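PDB 5HMQ: 3-dehydroshikimate dehydratase from Pseudomonas putida, which catalyses the metal-dependent dehydration of 3-dehydroshikimate to protocatechuate, an intermediate shared by the pathways that degrade quinate and shikimate. Local coordinates for residues F300-G314 against I343-F357. Sequence-based numbering, arbitrary orientation.
Sequences FLEFAVDEAVGARLG and IVLNAEPYSFGHNFF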
loop_
_atom_site.group_PDB
_atom_site.type_symbol
_atom_site.label_atom_id
_atom_site.label_comp_id
_atom_site.label_asym_id
_atom_site.label_seq_id
_atom_site.Cartn_x
_atom_site.Cartn_y
_atom_site.Cartn_z
ATOM N N PHE C 300 17.353 26.025 -0.288
ATOM C CA PHE C 300 16.141 26.578 -0.874
ATOM C C PHE C 300 15.103 25.480 -1.056
ATOM O O PHE C 300 15.421 24.288 -1.074
ATOM C CB PHE C 300 16.415 27.298 -2.208
ATOM C CG PHE C 300 16.961 26.413 -3.303
ATOM C CD1 PHE C 300 16.129 25.561 -4.019
ATOM C CD2 PHE C 300 18.300 26.477 -3.652
ATOM C CE1 PHE C 300 16.633 24.765 -5.030
ATOM C CE2 PHE C 300 18.808 25.689 -4.668
ATOM C CZ PHE C 300 17.975 24.829 -5.355
ATOM N N LEU C 301 13.852 25.912 -1.176
ATOM C CA LEU C 301 12.740 25.057 -1.558
ATOM C C LEU C 301 12.391 25.332 -3.013
ATOM O O LEU C 301 12.367 26.489 -3.444
ATOM C CB LEU C 301 11.521 25.313 -0.669
ATOM C CG LEU C 301 11.682 25.124 0.842
ATOM C CD1 LEU C 301 10.378 25.437 1.560
ATOM C CD2 LEU C 301 12.136 23.711 1.165
ATOM N N GLU C 302 12.150 24.268 -3.774
ATOM C CA GLU C 302 11.767 24.375 -5.177
ATOM C C GLU C 302 10.346 23.848 -5.342
ATOM O O GLU C 302 10.079 22.675 -5.062
ATOM C CB GLU C 302 12.733 23.608 -6.080
ATOM C CG GLU C 302 12.423 23.755 -7.565
ATOM C CD GLU C 302 13.355 22.951 -8.456
ATOM O OE1 GLU C 302 14.259 22.271 -7.925
ATOM O OE2 GLU C 302 13.180 22.998 -9.693
ATOM N N PHE C 303 9.443 24.714 -5.791
ATOM C CA PHE C 303 8.051 24.351 -6.008
ATOM C C PHE C 303 7.770 24.190 -7.495
ATOM O O PHE C 303 8.240 24.982 -8.318
ATOM C CB PHE C 303 7.103 25.400 -5.420
ATOM C CG PHE C 303 6.967 25.332 -3.926
ATOM C CD1 PHE C 303 7.832 26.033 -3.101
ATOM C CD2 PHE C 303 5.963 24.571 -3.346
ATOM C CE1 PHE C 303 7.699 25.971 -1.722
ATOM C CE2 PHE C 303 5.825 24.506 -1.972
ATOM C CZ PHE C 303 6.694 25.206 -1.158
ATOM N N ALA C 304 6.999 23.159 -7.831
ATOM C CA ALA C 304 6.576 22.909 -9.201
ATOM C C ALA C 304 5.197 23.521 -9.398
ATOM O O ALA C 304 4.239 23.134 -8.719
ATOM C CB ALA C 304 6.550 21.411 -9.504
ATOM N N VAL C 305 5.099 24.473 -10.324
ATOM C CA VAL C 305 3.881 25.239 -10.558
ATOM C C VAL C 305 3.807 25.593 -12.038
ATOM O O VAL C 305 4.779 25.456 -12.781
ATOM C CB VAL C 305 3.833 26.534 -9.712
ATOM C CG1 VAL C 305 3.604 26.227 -8.239
ATOM C CG2 VAL C 305 5.119 27.331 -9.898
ATOM N N ASP C 306 2.638 26.060 -12.464
ATOM C CA ASP C 306 2.493 26.739 -13.739
ATOM C C ASP C 306 2.428 28.244 -13.479
ATOM O O ASP C 306 2.576 28.703 -12.344
ATOM C CB ASP C 306 1.275 26.209 -14.508
ATOM C CG ASP C 306 -0.048 26.464 -13.797
ATOM O OD1 ASP C 306 -0.074 27.178 -12.774
ATOM O OD2 ASP C 306 -1.076 25.931 -14.271
ATOM N N GLU C 307 2.214 29.023 -14.539
ATOM C CA GLU C 307 2.277 30.473 -14.382
ATOM C C GLU C 307 1.104 30.998 -13.560
ATOM O O GLU C 307 1.262 31.945 -12.783
ATOM C CB GLU C 307 2.317 31.151 -15.750
ATOM C CG GLU C 307 3.318 32.296 -15.839
ATOM C CD GLU C 307 4.758 31.811 -15.919
ATOM O OE1 GLU C 307 5.614 32.358 -15.191
ATOM O OE2 GLU C 307 5.024 30.881 -16.708
ATOM N N ALA C 308 -0.070 30.381 -13.690
ATOM C CA ALA C 308 -1.241 30.841 -12.950
ATOM C C ALA C 308 -1.102 30.541 -11.464
ATOM O O ALA C 308 -1.187 31.446 -10.625
ATOM C CB ALA C 308 -2.510 30.200 -13.519
ATOM N N VAL C 309 -0.896 29.268 -11.115
ATOM C CA VAL C 309 -0.763 28.906 -9.708
ATOM C C VAL C 309 0.540 29.447 -9.132
ATOM O O VAL C 309 0.601 29.804 -7.949
ATOM C CB VAL C 309 -0.866 27.378 -9.533
ATOM C CG1 VAL C 309 -0.977 27.016 -8.060
ATOM C CG2 VAL C 309 -2.057 26.832 -10.306
ATOM N N GLY C 310 1.592 29.537 -9.951
ATOM C CA GLY C 310 2.854 30.060 -9.456
ATOM C C GLY C 310 2.758 31.517 -9.050
ATOM O O GLY C 310 3.355 31.936 -8.055
ATOM N N ALA C 311 2.009 32.308 -9.818
ATOM C CA ALA C 311 1.771 33.693 -9.432
ATOM C C ALA C 311 0.929 33.756 -8.167
ATOM O O ALA C 311 1.156 34.608 -7.300
ATOM C CB ALA C 311 1.097 34.453 -10.572
ATOM N N ARG C 312 -0.053 32.857 -8.047
ATOM C CA ARG C 312 -0.888 32.819 -6.854
ATOM C C ARG C 312 -0.078 32.411 -5.629
ATOM O O ARG C 312 -0.265 32.965 -4.540
ATOM C CB ARG C 312 -2.051 31.852 -7.078
ATOM C CG ARG C 312 -3.403 32.365 -6.627
ATOM C CD ARG C 312 -4.527 31.484 -7.153
ATOM N NE ARG C 312 -4.441 31.293 -8.599
ATOM C CZ ARG C 312 -4.308 30.111 -9.195
ATOM N NH1 ARG C 312 -4.257 29.000 -8.474
ATOM N NH2 ARG C 312 -4.236 30.040 -10.517
ATOM N N LEU C 313 0.832 31.448 -5.791
ATOM C CA LEU C 313 1.700 31.062 -4.683
ATOM C C LEU C 313 2.679 32.176 -4.341
ATOM O O LEU C 313 2.974 32.411 -3.163
ATOM C CB LEU C 313 2.447 29.771 -5.021
ATOM C CG LEU C 313 3.318 29.190 -3.906
ATOM C CD1 LEU C 313 2.494 28.954 -2.649
ATOM C CD2 LEU C 313 3.981 27.900 -4.364
ATOM N N GLY C 314 3.191 32.871 -5.359
ATOM C CA GLY C 314 4.053 34.011 -5.104
ATOM C C GLY C 314 3.359 35.110 -4.325
ATOM O O GLY C 314 3.967 35.745 -3.465
ATOM N N ILE C 343 13.102 30.553 -1.654
ATOM C CA ILE C 343 12.042 29.758 -2.264
ATOM C C ILE C 343 12.072 29.988 -3.768
ATOM O O ILE C 343 12.041 31.135 -4.226
ATOM C CB ILE C 343 10.658 30.104 -1.686
ATOM C CG1 ILE C 343 10.583 29.678 -0.220
ATOM C CG2 ILE C 343 9.562 29.417 -2.485
ATOM C CD1 ILE C 343 9.299 30.057 0.466
ATOM N N VAL C 344 12.143 28.901 -4.530
ATOM C CA VAL C 344 12.236 28.948 -5.985
ATOM C C VAL C 344 10.904 28.478 -6.558
ATOM O O VAL C 344 10.464 27.355 -6.282
ATOM C CB VAL C 344 13.396 28.078 -6.495
ATOM C CG1 VAL C 344 13.464 28.108 -8.015
ATOM C CG2 VAL C 344 14.719 28.497 -5.846
ATOM N N LEU C 345 10.259 29.330 -7.353
ATOM C CA LEU C 345 9.012 28.988 -8.031
ATOM C C LEU C 345 9.340 28.596 -9.469
ATOM O O LEU C 345 9.691 29.450 -10.288
ATOM C CB LEU C 345 8.024 30.151 -7.984
ATOM C CG LEU C 345 7.621 30.673 -6.602
ATOM C CD1 LEU C 345 6.536 31.732 -6.731
ATOM C CD2 LEU C 345 7.156 29.533 -5.706
ATOM N N ASN C 346 9.234 27.303 -9.766
ATOM C CA ASN C 346 9.647 26.746 -11.051
ATOM C C ASN C 346 8.401 26.550 -11.910
ATOM O O ASN C 346 7.616 25.624 -11.688
ATOM C CB ASN C 346 10.407 25.440 -10.835
ATOM C CG ASN C 346 10.948 24.846 -12.125
ATOM O OD1 ASN C 346 10.761 25.398 -13.209
ATOM N ND2 ASN C 346 11.644 23.722 -12.005
ATOM N N ALA C 347 8.215 27.437 -12.889
ATOM C CA ALA C 347 7.113 27.343 -13.835
ATOM C C ALA C 347 7.583 27.030 -15.250
ATOM O O ALA C 347 6.799 27.158 -16.196
ATOM C CB ALA C 347 6.297 28.639 -13.829
ATOM N N GLU C 348 8.836 26.630 -15.414
ATOM C CA GLU C 348 9.370 26.307 -16.734
ATOM C C GLU C 348 8.727 25.032 -17.264
ATOM O O GLU C 348 8.817 23.986 -16.609
ATOM C CB GLU C 348 10.887 26.152 -16.666
ATOM C CG GLU C 348 11.552 25.786 -17.988
ATOM C CD GLU C 348 11.642 26.952 -18.962
ATOM O OE1 GLU C 348 11.070 28.028 -18.681
ATOM O OE2 GLU C 348 12.298 26.793 -20.013
ATOM N N PRO C 349 8.081 25.065 -18.423
ATOM C CA PRO C 349 7.443 23.859 -18.957
ATOM C C PRO C 349 8.454 22.919 -19.606
ATOM O O PRO C 349 9.604 23.276 -19.870
ATOM C CB PRO C 349 6.460 24.417 -19.991
ATOM C CG PRO C 349 7.116 25.667 -20.472
ATOM C CD PRO C 349 7.856 26.239 -19.286
ATOM N N TYR C 350 7.987 21.694 -19.857
ATOM C CA TYR C 350 8.743 20.657 -20.561
ATOM C C TYR C 350 10.061 20.378 -19.842
ATOM O O TYR C 350 11.152 20.537 -20.393
ATOM C CB TYR C 350 8.998 21.056 -22.017
ATOM C CG TYR C 350 7.887 21.857 -22.638
ATOM C CD1 TYR C 350 8.149 23.092 -23.212
ATOM C CD2 TYR C 350 6.568 21.425 -22.586
ATOM C CE1 TYR C 350 7.147 23.850 -23.760
ATOM C CE2 TYR C 350 5.553 22.180 -23.133
ATOM C CZ TYR C 350 5.851 23.392 -23.718
ATOM O OH TYR C 350 4.847 24.153 -24.265
ATOM N N SER C 351 9.939 19.948 -18.592
ATOM C CA SER C 351 11.096 19.837 -17.719
ATOM C C SER C 351 10.751 18.906 -16.567
ATOM O O SER C 351 9.633 18.393 -16.466
ATOM C CB SER C 351 11.529 21.216 -17.212
ATOM O OG SER C 351 10.500 21.816 -16.445
ATOM N N PHE C 352 11.738 18.689 -15.697
ATOM C CA PHE C 352 11.510 17.918 -14.483
ATOM C C PHE C 352 10.390 18.528 -13.651
ATOM O O PHE C 352 9.463 17.828 -13.228
ATOM C CB PHE C 352 12.815 17.827 -13.690
ATOM C CG PHE C 352 12.627 17.720 -12.207
ATOM C CD1 PHE C 352 12.258 16.520 -11.624
ATOM C CD2 PHE C 352 12.849 18.817 -11.390
ATOM C CE1 PHE C 352 12.093 16.424 -10.255
ATOM C CE2 PHE C 352 12.686 18.727 -10.022
ATOM C CZ PHE C 352 12.308 17.529 -9.455
ATOM N N GLY C 353 10.449 19.843 -13.428
ATOM C CA GLY C 353 9.411 20.502 -12.650
ATOM C C GLY C 353 8.033 20.392 -13.276
ATOM O O GLY C 353 7.043 20.147 -12.580
ATOM N N HIS C 354 7.948 20.565 -14.599
ATOM C CA HIS C 354 6.651 20.522 -15.269
ATOM C C HIS C 354 6.013 19.143 -15.155
ATOM O O HIS C 354 4.805 19.030 -14.914
ATOM C CB HIS C 354 6.801 20.928 -16.735
ATOM C CG HIS C 354 5.497 21.074 -17.458
ATOM N ND1 HIS C 354 5.394 20.997 -18.830
ATOM C CD2 HIS C 354 4.242 21.296 -16.999
ATOM C CE1 HIS C 354 4.132 21.161 -19.185
ATOM N NE2 HIS C 354 3.412 21.345 -18.093
ATOM N N ASN C 355 6.802 18.082 -15.339
ATOM C CA ASN C 355 6.287 16.734 -15.123
ATOM C C ASN C 355 5.769 16.572 -13.700
ATOM O O ASN C 355 4.682 16.024 -13.479
ATOM C CB ASN C 355 7.374 15.700 -15.422
ATOM C CG ASN C 355 7.734 15.638 -16.894
ATOM O OD1 ASN C 355 6.983 16.108 -17.749
ATOM N ND2 ASN C 355 8.890 15.060 -17.197
ATOM N N PHE C 356 6.536 17.058 -12.719
ATOM C CA PHE C 356 6.126 16.946 -11.323
ATOM C C PHE C 356 4.838 17.717 -11.063
ATOM O O PHE C 356 3.965 17.248 -10.323
ATOM C CB PHE C 356 7.249 17.447 -10.414
ATOM C CG PHE C 356 7.238 16.841 -9.041
ATOM C CD1 PHE C 356 6.469 17.395 -8.032
ATOM C CD2 PHE C 356 7.996 15.718 -8.761
ATOM C CE1 PHE C 356 6.460 16.842 -6.766
ATOM C CE2 PHE C 356 7.990 15.158 -7.498
ATOM C CZ PHE C 356 7.221 15.721 -6.500
ATOM N N PHE C 357 4.701 18.900 -11.667
ATOM C CA PHE C 357 3.476 19.676 -11.505
ATOM C C PHE C 357 2.282 18.960 -12.125
ATOM O O PHE C 357 1.199 18.919 -11.532
ATOM C CB PHE C 357 3.651 21.066 -12.116
ATOM C CG PHE C 357 2.376 21.860 -12.192
ATOM C CD1 PHE C 357 1.786 22.364 -11.044
ATOM C CD2 PHE C 357 1.771 22.108 -13.415
ATOM C CE1 PHE C 357 0.612 23.097 -11.111
ATOM C CE2 PHE C 357 0.599 22.841 -13.491
ATOM C CZ PHE C 357 0.018 23.337 -12.338
HETATM O O HOH W 1 4.354 28.298 -17.403
#
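The ring of Phe-357 lies with one face against the backbone that joins Val-305 to Asp-306: the carbonyl carbon of Val-305 and the amide nitrogen of Asp-306 sit over its centre, and Asp-306 N is 3.7 Å above the plane. A planar ring can lie flat on this peptide and cover it where the chain leaves the strand. Phe-357 CZ also comes 3.4 Å from Asp-306 OD2, the carboxylate inclined 49° to the ring. The Phe-352 ring presents its edge to Glu-302 OE2, and the Phe-303 ring has Val-344 O at its edge. Asp-306 suits the helix start: chi1 of 63° turns its carboxylate back over its own backbone, where OD1 accepts from Val-309 N as the N-cap of helix 307-319. Glu-302 OE2 also takes a hydrogen bond of 2.9 Å from Asn-346 ND2, somewhat bent (141°), while OE1 bonds to the hydroxyl of Tyr-412; each oxygen of this buried carboxylate thus has a hydrogen-bonding partner. Asparagine can serve two ways here, because its OD1 accepts from Glu-348 N in an Asx turn that leads the chain out of the strand. Ala-304, small enough for a helix to come close, places CB 3.4 Å from Gly-353 O. On the opposite face of the sheet, Leu-345 sends CD1 to Gly-314 CA (3.7 Å) and CD2 to Leu-313 CD2, packing against helix 307-319, where Gly-310 and Gly-314 present backbone. Strands 295-304 and 341-346 run parallel; between Leu-301 and Val-305 four backbone hydrogen bonds join them to Val-344 and Asn-346. In the first vicinal-oxygen-chelate module they are flanked by antiparallel strands 363-371 and 333-338. Helix 352-360 packs over the Glu-302 and Ala-304 face and reaches the second subunit, whereas Leu-301 and Phe-303 face Ile-524 of strand 520-528.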